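Local coordinates for protein DNA primase (PDB 4EHS) that synthesises short RNA primers for DNA replication and stimulates the DnaB helicase, which it meets through the C-terminal helicase-binding domain described here, at residues 32-37 and 58-63; 37-42 and 82-87; 103-108 and 138-143. One frame throughout, in Å; residues are numbered along the deposited sequence.

Contact 1 (32-37 and 58-63)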
ATOM      1  N   PHE A  32      16.048   3.005 -16.613  1.00 13.59           N
ATOM      2  CA  PHE A  32      15.699   4.312 -17.147  1.00 13.67           C
ATOM      3  C   PHE A  32      14.366   4.795 -16.527  1.00 13.16           C
ATOM      4  O   PHE A  32      14.196   5.937 -16.147  1.00 12.78           O
ATOM      5  CB  PHE A  32      15.532   4.267 -18.678  1.00 16.19           C
ATOM      6  CG  PHE A  32      15.253   5.669 -19.301  1.00 18.39           C
ATOM      7  CD1 PHE A  32      16.302   6.546 -19.613  1.00 21.71           C
ATOM      8  CD2 PHE A  32      13.940   6.080 -19.511  1.00 22.43           C
ATOM      9  CE1 PHE A  32      16.000   7.802 -20.168  1.00 21.91           C
ATOM     10  CE2 PHE A  32      13.629   7.333 -20.067  1.00 22.23           C
ATOM     11  CZ  PHE A  32      14.680   8.185 -20.369  1.00 24.53           C
ATOM     12  N   LEU A  33      13.402   3.918 -16.478  1.00 12.70           N
ATOM     13  CA  LEU A  33      12.104   4.319 -15.903  1.00 13.03           C
ATOM     14  C   LEU A  33      12.227   4.698 -14.418  1.00 11.22           C
ATOM     15  O   LEU A  33      11.574   5.674 -13.988  1.00 11.29           O
ATOM     16  CB  LEU A  33      11.105   3.153 -15.993  1.00 12.08           C
ATOM     17  CG  LEU A  33       9.691   3.420 -15.524  1.00 14.76           C
ATOM     18  CD1 LEU A  33       9.086   4.609 -16.297  1.00 13.21           C
ATOM     19  CD2 LEU A  33       8.827   2.161 -15.753  1.00 15.03           C
ATOM     20  N   GLU A  34      13.020   3.981 -13.637  1.00 10.61           N
ATOM     21  CA  GLU A  34      13.183   4.347 -12.207  1.00 11.13           C
ATOM     22  C   GLU A  34      13.845   5.728 -12.070  1.00 12.83           C
ATOM     23  O   GLU A  34      13.457   6.576 -11.224  1.00 11.92           O
ATOM     24  CB  GLU A  34      14.053   3.309 -11.504  1.00 12.06           C
ATOM     25  CG  GLU A  34      13.292   1.966 -11.372  1.00 13.13           C
ATOM     26  CD  GLU A  34      13.995   0.969 -10.484  1.00 16.23           C
ATOM     27  OE1 GLU A  34      14.972   1.346  -9.813  1.00 17.63           O
ATOM     28  OE2 GLU A  34      13.474  -0.198 -10.456  1.00 14.52           O
ATOM     29  N   LYS A  35      14.842   5.951 -12.932  1.00 10.96           N
ATOM     30  CA  LYS A  35      15.502   7.283 -12.944  1.00 11.87           C
ATOM     31  C   LYS A  35      14.538   8.392 -13.260  1.00 11.34           C
ATOM     32  O   LYS A  35      14.603   9.491 -12.644  1.00 11.92           O
ATOM     33  CB  LYS A  35      16.671   7.301 -13.994  1.00 13.90           C
ATOM     34  CG  LYS A  35      17.884   6.585 -13.433  1.00 15.91           C
ATOM     35  CD  LYS A  35      19.093   6.846 -14.394  1.00 20.69           C
ATOM     36  CE  LYS A  35      19.136   5.836 -15.471  1.00 26.49           C
ATOM     37  NZ  LYS A  35      20.503   5.800 -16.168  1.00 32.37           N
ATOM     38  N   LEU A  36      13.690   8.135 -14.236  1.00 12.17           N
ATOM     39  CA  LEU A  36      12.739   9.122 -14.746  1.00 11.71           C
ATOM     40  C   LEU A  36      11.767   9.490 -13.659  1.00 12.76           C
ATOM     41  O   LEU A  36      11.554  10.670 -13.417  1.00 11.73           O
ATOM     42  CB  LEU A  36      12.089   8.674 -16.048  1.00 12.61           C
ATOM     43  CG  LEU A  36      11.123   9.630 -16.730  1.00 14.14           C
ATOM     44  CD1 LEU A  36      11.875  10.874 -17.181  1.00 16.65           C
ATOM     45  CD2 LEU A  36      10.494   8.912 -17.928  1.00 15.17           C
ATOM     46  N   VAL A  37      11.256   8.458 -12.993  1.00 11.34           N
ATOM     47  CA  VAL A  37      10.237   8.649 -11.956  1.00 13.46           C
ATOM     48  C   VAL A  37      10.882   9.494 -10.835  1.00 11.48           C
ATOM     49  O   VAL A  37      10.284  10.491 -10.393  1.00 12.05           O
ATOM     50  CB  VAL A  37       9.665   7.280 -11.484  1.00 12.47           C
ATOM     51  CG1 VAL A  37       8.911   7.495 -10.181  1.00 13.75           C
ATOM     52  CG2 VAL A  37       8.662   6.721 -12.509  1.00 13.54           C
ATOM     53  N   GLY A  58      11.074  -0.399  -1.585  1.00 20.72           N
ATOM     54  CA  GLY A  58      11.093  -1.781  -2.115  1.00 22.83           C
ATOM     55  C   GLY A  58      10.742  -2.006  -3.578  1.00 22.43           C
ATOM     56  O   GLY A  58      11.154  -3.012  -4.158  1.00 26.82           O
ATOM     57  N   VAL A  59      10.046  -1.056  -4.179  1.00 20.46           N
ATOM     58  CA  VAL A  59       9.562  -1.172  -5.532  1.00 20.16           C
ATOM     59  C   VAL A  59      10.742  -1.093  -6.499  1.00 18.78           C
ATOM     60  O   VAL A  59      10.764  -1.776  -7.521  1.00 20.22           O
ATOM     61  CB  VAL A  59       8.520  -0.099  -5.861  1.00 21.50           C
ATOM     62  CG1 VAL A  59       8.087  -0.213  -7.306  1.00 19.99           C
ATOM     63  CG2 VAL A  59       7.260  -0.290  -5.020  1.00 23.85           C
ATOM     64  N   PHE A  60      11.733  -0.300  -6.104  1.00 17.94           N
ATOM     65  CA  PHE A  60      12.910   0.008  -6.978  1.00 17.72           C
ATOM     66  C   PHE A  60      13.927  -1.111  -6.954  1.00 20.06           C
ATOM     67  O   PHE A  60      14.358  -1.524  -5.874  1.00 26.07           O
ATOM     68  CB  PHE A  60      13.577   1.311  -6.506  1.00 16.63           C
ATOM     69  CG  PHE A  60      12.706   2.515  -6.712  1.00 19.27           C
ATOM     70  CD1 PHE A  60      12.771   3.200  -7.952  1.00 16.78           C
ATOM     71  CD2 PHE A  60      11.787   2.975  -5.740  1.00 19.04           C
ATOM     72  CE1 PHE A  60      11.943   4.280  -8.215  1.00 15.36           C
ATOM     73  CE2 PHE A  60      10.957   4.077  -6.013  1.00 18.15           C
ATOM     74  CZ  PHE A  60      11.034   4.746  -7.251  1.00 15.65           C
ATOM     75  N   LEU A  61      14.314  -1.580  -8.135  1.00 18.60           N
ATOM     76  CA  LEU A  61      15.372  -2.601  -8.279  1.00 19.92           C
ATOM     77  C   LEU A  61      16.724  -2.003  -8.654  1.00 20.41           C
ATOM     78  O   LEU A  61      17.739  -2.713  -8.541  1.00 21.35           O
ATOM     79  CB  LEU A  61      14.985  -3.644  -9.315  1.00 19.67           C
ATOM     80  CG  LEU A  61      13.608  -4.301  -9.159  1.00 23.51           C
ATOM     81  CD1 LEU A  61      13.442  -5.491 -10.099  1.00 22.55           C
ATOM     82  CD2 LEU A  61      13.410  -4.679  -7.712  1.00 26.90           C
ATOM     83  N   HIS A  62      16.737  -0.731  -9.059  1.00 15.66           N
ATOM     84  CA  HIS A  62      17.981  -0.105  -9.541  1.00 17.98           C
ATOM     85  C   HIS A  62      18.351   1.116  -8.825  1.00 16.51           C
ATOM     86  O   HIS A  62      19.543   1.408  -8.693  1.00 19.64           O
ATOM     87  CB  HIS A  62      17.902   0.183 -11.036  1.00 18.08           C
ATOM     88  CG  HIS A  62      17.656  -1.037 -11.858  1.00 20.25           C
ATOM     89  ND1 HIS A  62      18.647  -1.964 -12.114  1.00 20.87           N
ATOM     90  CD2 HIS A  62      16.503  -1.511 -12.453  1.00 17.99           C
ATOM     91  CE1 HIS A  62      18.106  -2.981 -12.838  1.00 20.54           C
ATOM     92  NE2 HIS A  62      16.830  -2.704 -13.078  1.00 19.43           N
ATOM     93  N   LYS A  63      17.361   1.868  -8.317  1.00 15.96           N
ATOM     94  CA  LYS A  63      17.611   3.222  -7.839  1.00 15.74           C
ATOM     95  C   LYS A  63      17.029   3.390  -6.418  1.00 16.24           C
ATOM     96  O   LYS A  63      16.648   4.462  -5.998  1.00 15.50           O
ATOM     97  CB  LYS A  63      17.084   4.311  -8.827  1.00 14.72           C
ATOM     98  CG  LYS A  63      17.728   4.260 -10.216  1.00 16.59           C
ATOM     99  CD  LYS A  63      19.179   4.670 -10.163  1.00 17.04           C
ATOM    100  CE  LYS A  63      19.906   4.301 -11.432  1.00 17.09           C
ATOM    101  NZ  LYS A  63      21.339   4.650 -11.504  1.00 18.06           N
TER
HETATM  102  O   HOH W   1      10.979  -0.950 -10.176  1.00 19.26           O
HETATM  103  O   HOH W   2      22.158   5.058 -14.213  1.00 39.30           O

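Contact 2 (37-42 and 82-87)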
ATOM      1  N   VAL A  37      11.256   8.458 -12.993  1.00 11.34           N
ATOM      2  CA  VAL A  37      10.237   8.649 -11.956  1.00 13.46           C
ATOM      3  C   VAL A  37      10.882   9.494 -10.835  1.00 11.48           C
ATOM      4  O   VAL A  37      10.284  10.491 -10.393  1.00 12.05           O
ATOM      5  CB  VAL A  37       9.665   7.280 -11.484  1.00 12.47           C
ATOM      6  CG1 VAL A  37       8.911   7.495 -10.181  1.00 13.75           C
ATOM      7  CG2 VAL A  37       8.662   6.721 -12.509  1.00 13.54           C
ATOM      8  N   ILE A  38      12.101   9.155 -10.399  1.00 12.04           N
ATOM      9  CA  ILE A  38      12.719   9.853  -9.301  1.00 11.97           C
ATOM     10  C   ILE A  38      13.056  11.295  -9.709  1.00 13.26           C
ATOM     11  O   ILE A  38      13.023  12.228  -8.884  1.00 11.14           O
ATOM     12  CB  ILE A  38      13.942   9.082  -8.804  1.00 13.06           C
ATOM     13  CG1 ILE A  38      13.441   7.761  -8.136  1.00 13.96           C
ATOM     14  CG2 ILE A  38      14.702   9.901  -7.733  1.00 13.41           C
ATOM     15  CD1 ILE A  38      14.574   6.782  -7.870  1.00 14.52           C
ATOM     16  N   ARG A  39      13.453  11.417 -10.979  1.00 11.97           N
ATOM     17  CA  ARG A  39      13.813  12.788 -11.476  1.00 12.41           C
ATOM     18  C   ARG A  39      12.583  13.743 -11.381  1.00 11.91           C
ATOM     19  O   ARG A  39      12.687  14.961 -11.001  1.00 11.97           O
ATOM     20  CB  ARG A  39      14.353  12.652 -12.930  1.00 11.89           C
ATOM     21  CG  ARG A  39      14.711  14.099 -13.418  1.00 13.33           C
ATOM     22  CD  ARG A  39      15.823  14.734 -12.583  1.00 14.30           C
ATOM     23  NE  ARG A  39      16.099  15.988 -13.331  1.00 17.21           N
ATOM     24  CZ  ARG A  39      17.041  16.057 -14.253  1.00 16.59           C
ATOM     25  NH1 ARG A  39      17.980  15.084 -14.349  1.00 19.19           N
ATOM     26  NH2 ARG A  39      17.118  17.187 -15.003  1.00 19.29           N
ATOM     27  N   TYR A  40      11.411  13.234 -11.745  1.00 10.61           N
ATOM     28  CA  TYR A  40      10.169  14.007 -11.563  1.00 11.75           C
ATOM     29  C   TYR A  40      10.000  14.383 -10.085  1.00 12.15           C
ATOM     30  O   TYR A  40       9.644  15.537  -9.772  1.00 13.46           O
ATOM     31  CB  TYR A  40       8.952  13.209 -11.932  1.00 10.96           C
ATOM     32  CG  TYR A  40       8.547  13.299 -13.404  1.00 11.52           C
ATOM     33  CD1 TYR A  40       7.901  14.422 -13.881  1.00 12.69           C
ATOM     34  CD2 TYR A  40       8.822  12.260 -14.282  1.00 12.14           C
ATOM     35  CE1 TYR A  40       7.482  14.511 -15.237  1.00 13.23           C
ATOM     36  CE2 TYR A  40       8.425  12.332 -15.633  1.00 13.08           C
ATOM     37  CZ  TYR A  40       7.791  13.502 -16.116  1.00 14.68           C
ATOM     38  OH  TYR A  40       7.387  13.586 -17.433  1.00 15.29           O
ATOM     39  N   LEU A  41      10.168  13.411  -9.182  1.00 11.73           N
ATOM     40  CA  LEU A  41      10.077  13.726  -7.712  1.00 11.77           C
ATOM     41  C   LEU A  41      11.125  14.745  -7.240  1.00 13.26           C
ATOM     42  O   LEU A  41      10.841  15.569  -6.344  1.00 13.08           O
ATOM     43  CB  LEU A  41      10.263  12.451  -6.885  1.00 12.51           C
ATOM     44  CG  LEU A  41       9.400  11.297  -7.413  1.00 13.21           C
ATOM     45  CD1 LEU A  41       9.698  10.167  -6.445  1.00 14.39           C
ATOM     46  CD2 LEU A  41       7.875  11.517  -7.442  1.00 15.20           C
ATOM     47  N   LEU A  42      12.309  14.709  -7.821  1.00 11.64           N
ATOM     48  CA  LEU A  42      13.328  15.711  -7.475  1.00 12.19           C
ATOM     49  C   LEU A  42      12.931  17.116  -7.949  1.00 11.80           C
ATOM     50  O   LEU A  42      13.306  18.141  -7.300  1.00 12.90           O
ATOM     51  CB  LEU A  42      14.674  15.312  -8.119  1.00 12.67           C
ATOM     52  CG  LEU A  42      15.386  14.201  -7.331  1.00 15.21           C
ATOM     53  CD1 LEU A  42      16.489  13.655  -8.287  1.00 14.75           C
ATOM     54  CD2 LEU A  42      16.049  14.705  -6.022  1.00 16.19           C
ATOM     55  N   ALA A  82      23.667  13.385  -8.738  1.00 26.10           N
ATOM     56  CA  ALA A  82      23.991  12.968 -10.092  1.00 26.54           C
ATOM     57  C   ALA A  82      22.702  12.756 -10.910  1.00 26.45           C
ATOM     58  O   ALA A  82      22.625  13.081 -12.119  1.00 25.51           O
ATOM     59  CB  ALA A  82      24.804  11.691 -10.060  1.00 27.26           C
ATOM     60  N   LEU A  83      21.684  12.198 -10.261  1.00 22.78           N
ATOM     61  CA  LEU A  83      20.446  12.013 -10.965  1.00 21.20           C
ATOM     62  C   LEU A  83      19.780  13.378 -11.286  1.00 23.35           C
ATOM     63  O   LEU A  83      19.217  13.563 -12.362  1.00 24.07           O
ATOM     64  CB  LEU A  83      19.547  11.089 -10.096  1.00 20.35           C
ATOM     65  CG  LEU A  83      18.150  10.748 -10.522  1.00 21.52           C
ATOM     66  CD1 LEU A  83      18.174  10.125 -11.900  1.00 19.54           C
ATOM     67  CD2 LEU A  83      17.544   9.783  -9.518  1.00 21.57           C
ATOM     68  N   LEU A  84      19.891  14.351 -10.373  1.00 22.75           N
ATOM     69  CA  LEU A  84      19.233  15.630 -10.540  1.00 23.79           C
ATOM     70  C   LEU A  84      19.912  16.381 -11.691  1.00 25.97           C
ATOM     71  O   LEU A  84      19.283  17.247 -12.349  1.00 25.51           O
ATOM     72  CB  LEU A  84      19.330  16.447  -9.229  1.00 25.00           C
ATOM     73  CG  LEU A  84      18.535  17.777  -9.161  1.00 27.33           C
ATOM     74  CD1 LEU A  84      19.214  18.913  -9.927  1.00 35.41           C
ATOM     75  CD2 LEU A  84      17.057  17.703  -9.558  1.00 26.41           C
ATOM     76  N   LEU A  85      21.169  16.016 -11.916  1.00 23.67           N
ATOM     77  CA  LEU A  85      22.058  16.627 -12.909  1.00 30.29           C
ATOM     78  C   LEU A  85      22.098  15.924 -14.289  1.00 35.00           C
ATOM     79  O   LEU A  85      22.462  16.532 -15.268  1.00 35.20           O
ATOM     80  CB  LEU A  85      23.486  16.624 -12.375  1.00 33.43           C
ATOM     81  CG  LEU A  85      24.129  17.798 -11.608  1.00 44.50           C
ATOM     82  CD1 LEU A  85      23.366  18.236 -10.346  1.00 46.48           C
ATOM     83  CD2 LEU A  85      25.588  17.453 -11.284  1.00 41.94           C
ATOM     84  N   ASP A  86      21.763  14.636 -14.333  1.00 28.87           N
ATOM     85  CA  ASP A  86      21.647  13.830 -15.558  1.00 24.39           C
ATOM     86  C   ASP A  86      20.971  14.618 -16.705  1.00 24.07           C
ATOM     87  O   ASP A  86      19.826  15.060 -16.612  1.00 19.74           O
ATOM     88  CB  ASP A  86      20.823  12.555 -15.212  1.00 24.35           C
ATOM     89  CG  ASP A  86      20.934  11.463 -16.233  1.00 23.60           C
ATOM     90  OD1 ASP A  86      21.103  11.743 -17.421  1.00 25.98           O
ATOM     91  OD2 ASP A  86      20.746  10.288 -15.886  1.00 25.79           O
ATOM     92  N   ALA A  87      21.683  14.708 -17.827  1.00 22.15           N
ATOM     93  CA  ALA A  87      21.171  15.483 -18.973  1.00 23.23           C
ATOM     94  C   ALA A  87      20.172  14.749 -19.907  1.00 22.59           C
ATOM     95  O   ALA A  87      19.640  15.362 -20.833  1.00 29.48           O
ATOM     96  CB  ALA A  87      22.364  16.013 -19.798  1.00 23.55           C
TER
HETATM   97  O   HOH W   3      19.084  18.323 -16.833  1.00 41.47           O

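Contact 3 (103-108 and 138-143)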
ATOM      1  N   LEU A 103       5.727   2.215 -13.985  1.00 11.73           N
ATOM      2  CA  LEU A 103       6.570   1.589 -13.014  1.00 12.63           C
ATOM      3  C   LEU A 103       5.774   0.586 -12.160  1.00 12.39           C
ATOM      4  O   LEU A 103       6.228  -0.549 -11.924  1.00 12.24           O
ATOM      5  CB  LEU A 103       7.175   2.661 -12.087  1.00 12.11           C
ATOM      6  CG  LEU A 103       8.179   2.102 -11.082  1.00 12.90           C
ATOM      7  CD1 LEU A 103       9.407   1.692 -11.821  1.00 16.03           C
ATOM      8  CD2 LEU A 103       8.482   3.276 -10.150  1.00 14.89           C
ATOM      9  N   ILE A 104       4.590   1.026 -11.725  1.00 12.70           N
ATOM     10  CA  ILE A 104       3.739   0.133 -10.923  1.00 13.00           C
ATOM     11  C   ILE A 104       3.275  -1.057 -11.732  1.00 14.68           C
ATOM     12  O   ILE A 104       3.309  -2.184 -11.197  1.00 15.44           O
ATOM     13  CB  ILE A 104       2.569   0.905 -10.304  1.00 13.48           C
ATOM     14  CG1 ILE A 104       3.099   1.991  -9.349  1.00 11.81           C
ATOM     15  CG2 ILE A 104       1.638  -0.046  -9.501  1.00 12.97           C
ATOM     16  CD1 ILE A 104       2.012   3.040  -9.021  1.00 11.41           C
ATOM     17  N   LEU A 105       2.800  -0.808 -12.958  1.00 15.83           N
ATOM     18  CA  LEU A 105       2.395  -1.902 -13.892  1.00 18.55           C
ATOM     19  C   LEU A 105       3.512  -2.919 -14.046  1.00 18.96           C
ATOM     20  O   LEU A 105       3.273  -4.144 -13.846  1.00 17.80           O
ATOM     21  CB  LEU A 105       1.916  -1.365 -15.264  1.00 18.55           C
ATOM     22  CG  LEU A 105       1.570  -2.400 -16.358  1.00 21.41           C
ATOM     23  CD1 LEU A 105       0.282  -3.130 -16.062  1.00 21.90           C
ATOM     24  CD2 LEU A 105       1.480  -1.759 -17.721  1.00 26.26           C
ATOM     25  N   ARG A 106       4.736  -2.473 -14.339  1.00 16.56           N
ATOM     26  CA  ARG A 106       5.880  -3.391 -14.296  1.00 18.55           C
ATOM     27  C   ARG A 106       6.082  -4.230 -13.049  1.00 18.91           C
ATOM     28  O   ARG A 106       6.315  -5.460 -13.136  1.00 15.35           O
ATOM     29  CB  ARG A 106       7.176  -2.697 -14.662  1.00 18.50           C
ATOM     30  CG  ARG A 106       7.002  -2.262 -16.129  1.00 20.78           C
ATOM     31  CD  ARG A 106       8.337  -1.942 -16.722  1.00 22.89           C
ATOM     32  NE  ARG A 106       8.221  -1.582 -18.168  1.00 20.02           N
ATOM     33  CZ  ARG A 106       9.291  -1.114 -18.823  1.00 18.96           C
ATOM     34  NH1 ARG A 106      10.454  -1.005 -18.183  1.00 17.52           N
ATOM     35  NH2 ARG A 106       9.188  -0.754 -20.074  1.00 19.58           N
ATOM     36  N   TYR A 107       5.933  -3.601 -11.895  1.00 16.65           N
ATOM     37  CA  TYR A 107       6.009  -4.333 -10.627  1.00 16.77           C
ATOM     38  C   TYR A 107       4.966  -5.481 -10.611  1.00 14.70           C
ATOM     39  O   TYR A 107       5.290  -6.614 -10.278  1.00 18.91           O
ATOM     40  CB  TYR A 107       5.738  -3.357  -9.473  1.00 16.42           C
ATOM     41  CG  TYR A 107       5.630  -4.063  -8.154  1.00 17.37           C
ATOM     42  CD1 TYR A 107       6.765  -4.308  -7.371  1.00 22.12           C
ATOM     43  CD2 TYR A 107       4.392  -4.480  -7.696  1.00 18.01           C
ATOM     44  CE1 TYR A 107       6.676  -4.984  -6.155  1.00 24.81           C
ATOM     45  CE2 TYR A 107       4.298  -5.171  -6.497  1.00 20.01           C
ATOM     46  CZ  TYR A 107       5.423  -5.384  -5.720  1.00 25.71           C
ATOM     47  OH  TYR A 107       5.268  -6.074  -4.504  1.00 28.28           O
ATOM     48  N   PHE A 108       3.743  -5.191 -10.948  1.00 15.95           N
ATOM     49  CA  PHE A 108       2.691  -6.237 -10.905  1.00 15.51           C
ATOM     50  C   PHE A 108       2.853  -7.294 -12.006  1.00 18.65           C
ATOM     51  O   PHE A 108       2.542  -8.487 -11.772  1.00 17.71           O
ATOM     52  CB  PHE A 108       1.293  -5.653 -10.914  1.00 15.22           C
ATOM     53  CG  PHE A 108       0.889  -5.047  -9.599  1.00 14.08           C
ATOM     54  CD1 PHE A 108       0.613  -5.858  -8.492  1.00 13.79           C
ATOM     55  CD2 PHE A 108       0.771  -3.682  -9.457  1.00 13.84           C
ATOM     56  CE1 PHE A 108       0.248  -5.289  -7.267  1.00 15.37           C
ATOM     57  CE2 PHE A 108       0.348  -3.106  -8.246  1.00 14.09           C
ATOM     58  CZ  PHE A 108       0.125  -3.893  -7.138  1.00 15.53           C
ATOM     59  N   LYS A 138      -6.663  -2.342 -13.847  1.00 26.41           N
ATOM     60  CA  LYS A 138      -6.860  -0.950 -13.437  1.00 26.31           C
ATOM     61  C   LYS A 138      -5.791  -0.028 -13.974  1.00 22.39           C
ATOM     62  O   LYS A 138      -6.125   1.062 -14.448  1.00 24.82           O
ATOM     63  CB  LYS A 138      -6.985  -0.819 -11.928  1.00 25.32           C
ATOM     64  CG  LYS A 138      -8.308  -1.323 -11.420  1.00 28.69           C
ATOM     65  CD  LYS A 138      -8.331  -1.480  -9.922  1.00 31.84           C
ATOM     66  CE  LYS A 138      -9.692  -2.030  -9.497  1.00 39.55           C
ATOM     67  NZ  LYS A 138     -10.203  -1.275  -8.323  1.00 40.34           N
ATOM     68  N   LEU A 139      -4.529  -0.443 -13.902  1.00 23.84           N
ATOM     69  CA  LEU A 139      -3.447   0.418 -14.346  1.00 24.33           C
ATOM     70  C   LEU A 139      -3.676   0.713 -15.806  1.00 28.03           C
ATOM     71  O   LEU A 139      -3.601   1.866 -16.243  1.00 26.58           O
ATOM     72  CB  LEU A 139      -2.075  -0.179 -14.039  1.00 22.42           C
ATOM     73  CG  LEU A 139      -1.768  -0.171 -12.511  1.00 19.54           C
ATOM     74  CD1 LEU A 139      -0.829  -1.276 -11.981  1.00 14.55           C
ATOM     75  CD2 LEU A 139      -1.123   1.170 -12.145  1.00 18.94           C
ATOM     76  N   LYS A 140      -4.017  -0.312 -16.563  1.00 26.78           N
ATOM     77  CA  LYS A 140      -4.260  -0.075 -17.984  1.00 29.45           C
ATOM     78  C   LYS A 140      -5.530   0.723 -18.197  1.00 29.97           C
ATOM     79  O   LYS A 140      -5.651   1.387 -19.217  1.00 34.45           O
ATOM     80  CB  LYS A 140      -4.320  -1.405 -18.746  1.00 29.78           C
ATOM     81  CG  LYS A 140      -2.972  -2.080 -18.888  1.00 30.07           C
ATOM     82  CD  LYS A 140      -3.183  -3.539 -19.278  1.00 33.69           C
ATOM     83  CE  LYS A 140      -1.917  -4.016 -19.955  1.00 37.21           C
ATOM     84  NZ  LYS A 140      -1.217  -4.944 -19.039  1.00 44.65           N
ATOM     85  N   GLN A 141      -6.492   0.669 -17.274  1.00 31.87           N
ATOM     86  CA  GLN A 141      -7.658   1.562 -17.401  1.00 34.55           C
ATOM     87  C   GLN A 141      -7.250   3.018 -17.035  1.00 36.96           C
ATOM     88  O   GLN A 141      -8.105   3.899 -16.990  1.00 38.44           O
ATOM     89  CB  GLN A 141      -8.832   1.108 -16.529  1.00 36.49           C
ATOM     90  CG  GLN A 141      -9.648  -0.065 -17.053  1.00 38.76           C
ATOM     91  CD  GLN A 141     -10.487  -0.758 -15.958  1.00 43.74           C
ATOM     92  OE1 GLN A 141     -10.707  -0.229 -14.833  1.00 39.69           O
ATOM     93  NE2 GLN A 141     -10.948  -1.969 -16.281  1.00 37.60           N
ATOM     94  N   GLY A 142      -5.965   3.247 -16.753  1.00 30.50           N
ATOM     95  CA  GLY A 142      -5.472   4.556 -16.294  1.00 33.07           C
ATOM     96  C   GLY A 142      -5.526   4.904 -14.805  1.00 32.01           C
ATOM     97  O   GLY A 142      -5.309   6.073 -14.450  1.00 30.13           O
ATOM     98  N   GLU A 143      -5.837   3.935 -13.922  1.00 31.09           N
ATOM     99  CA  GLU A 143      -5.942   4.210 -12.481  1.00 28.62           C
ATOM    100  C   GLU A 143      -4.625   3.888 -11.794  1.00 28.25           C
ATOM    101  O   GLU A 143      -4.017   2.883 -12.109  1.00 30.46           O
ATOM    102  CB  GLU A 143      -6.941   3.302 -11.737  1.00 30.83           C
ATOM    103  CG  GLU A 143      -8.369   3.150 -12.212  1.00 39.00           C
ATOM    104  CD  GLU A 143      -9.200   2.482 -11.136  1.00 35.88           C
ATOM    105  OE1 GLU A 143      -8.780   2.530  -9.950  1.00 38.27           O
ATOM    106  OE2 GLU A 143     -10.282   1.933 -11.456  1.00 39.76           O
TER

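Contact 1 (32-37 and 58-63)
Helix 30-43 runs past the irregular chain that leads into helix 64-71, and the two backbones come closest where the CA atoms of E34 and K63 stand 6.3 Å apart. From the helix, E34 reaches across with CG anti to its carbonyl carbon (chi1 -70°) and the rest of the chain extended, which delivers the carboxylate into a row of three consecutive backbone N-H groups. E34 OE2 takes the straightest bond, 2.8 Å from L61 N at 162°, on its syn lone pair. E34 OE1, also on its syn lone pair, accepts H62 N at 2.8 Å. A weak, more bent bond from K63 N to the same OE1 completes the row. Water 1 adds a further grip, donating to OE2 of E34 at 2.6 Å and also to the carbonyl O of V59. With both oxygens held, this buried carboxylate has its rotation fixed, and so many donors would be expected to favour the charged form. F60 slides alongside the E34 chain in the opposite sense, its ring plane 88° from the carboxylate. E34 OE1 lies at the ring's edge, 3.4 Å from F60 CD1, while the same ring stacks with F67 in the helix that follows. Next to the carboxylate, the aliphatic parts of two lysines cross obliquely, K35 CG touching K63 CE at 3.6 Å. K35 NZ and K63 NZ stay 4.9 Å apart, and both donate to water 2; E31 is a long, weak ionic partner to each. K63 is the N-cap residue of helix 64-71, so this is a helix carboxylate pinning a run of loop amides just ahead of the next helix, within the all-helical DnaG helicase-binding domain.

Contact 2 (37-42 and 82-87)
The C-terminal end of helix 78-85 packs here against helix 30-43, with an arginine of the longer helix reaching for carbonyl oxygens at the shorter one's C-terminal end, in its last turn and just beyond. R39 leaves its backbone with CG anti to N (chi1 180°) and bends at chi2, so that the guanidinium swings across to the helix end. NH1 makes two hydrogen bonds. The one to D86 O, 2.9 Å long, is nearly straight at 169°, lies close to the guanidinium plane and meets a lone pair of the carbonyl. The other runs from NH1 to L83 O at 2.8 Å and is more bent, with its acceptor tilted from the plane by 30°. L84 O sits over the centre of one guanidinium face, 3.2 Å from R39 CZ, too poorly angled to count as a hydrogen bond, and probably feels the guanidinium's positive charge. R39 NH2 donates to water 3, whose link onward to D86 O is weak. A salt bridge from R39 NE to E43, one turn along the same helix, gives the group a further partner, whereas the D86 carboxylate turns away to accept from N88 N. Beside this polar patch the helices meet through carbon. I38 CG2 presses on L83 CD2 at 3.4 Å, a tight contact in which the two chains cross at about a right angle. L42 spans both leucines, its CD1 4.0 Å from L83 CG and its CB 3.7 Å from L84 CD2. Positive charge among the carbonyls where helix 78-85 gives way at D86 probably eases the negative end of its dipole. Aliphatic packing edged by an arginine bound to main-chain carbonyls is thus how this helix end joins the helical bundle of the primase's DnaB-binding domain.

Contact 3 (103-108 and 138-143)
The carbonyl O of L139 is the polar atom with the shortest bond here, and one donor grips it within the segments: G142 N, at 2.8 Å. Beside it E143 N bonds back to K138 O at 2.9 Å, and with G142 at positive phi (86°) the pair forms a Schellman motif that ends helix 122-140. No hydrogen bond crosses to segment 103-108 of helix 96-117, so the contact itself is apolar and carried by L139. Its CG stands anti to the carbonyl carbon (chi1 -70°), and the branch tip CD1 pushes into the face of the other helix. There L139 CD1 meets I104 CG2 at 3.7 Å, F108 CD2 at 3.8 Å and, between them along the sequence, the backbone N of L105. I104 and F108 both cross L139 at about a right angle. At the margin K140 bends round at its far end, bringing NZ to 3.8 Å from L105 CD1; E109 gives that ammonium a long, weak ionic partner. F108 and L105 continue the packing one turn back onto I136 in the hairpin of helices 96-117 and 122-140, while L103 turns to L30, L33 and E34 of helix 30-43.

How the contacts relate
Helix 30-43 is common to contacts 1 and 2, which share V37 and have centres 11 Å apart. They interlock: I38 CD1 touches F60 CE1 at 3.6 Å, so the residue that packs on helix 78-85 also packs on the loop before helix 64-71. L103 joins contact 3 to contact 1, its CD1 3.9 Å from E34 CG, behind the gripped carboxylate. Contacts 2 and 3 lie 22 Å apart between centres, on opposite sides of the chain's centre, and meet where V37 CG2 approaches L103 CD2 at 4.2 Å. The primer-making core is a different domain; what these contacts shape is the part that binds DnaB.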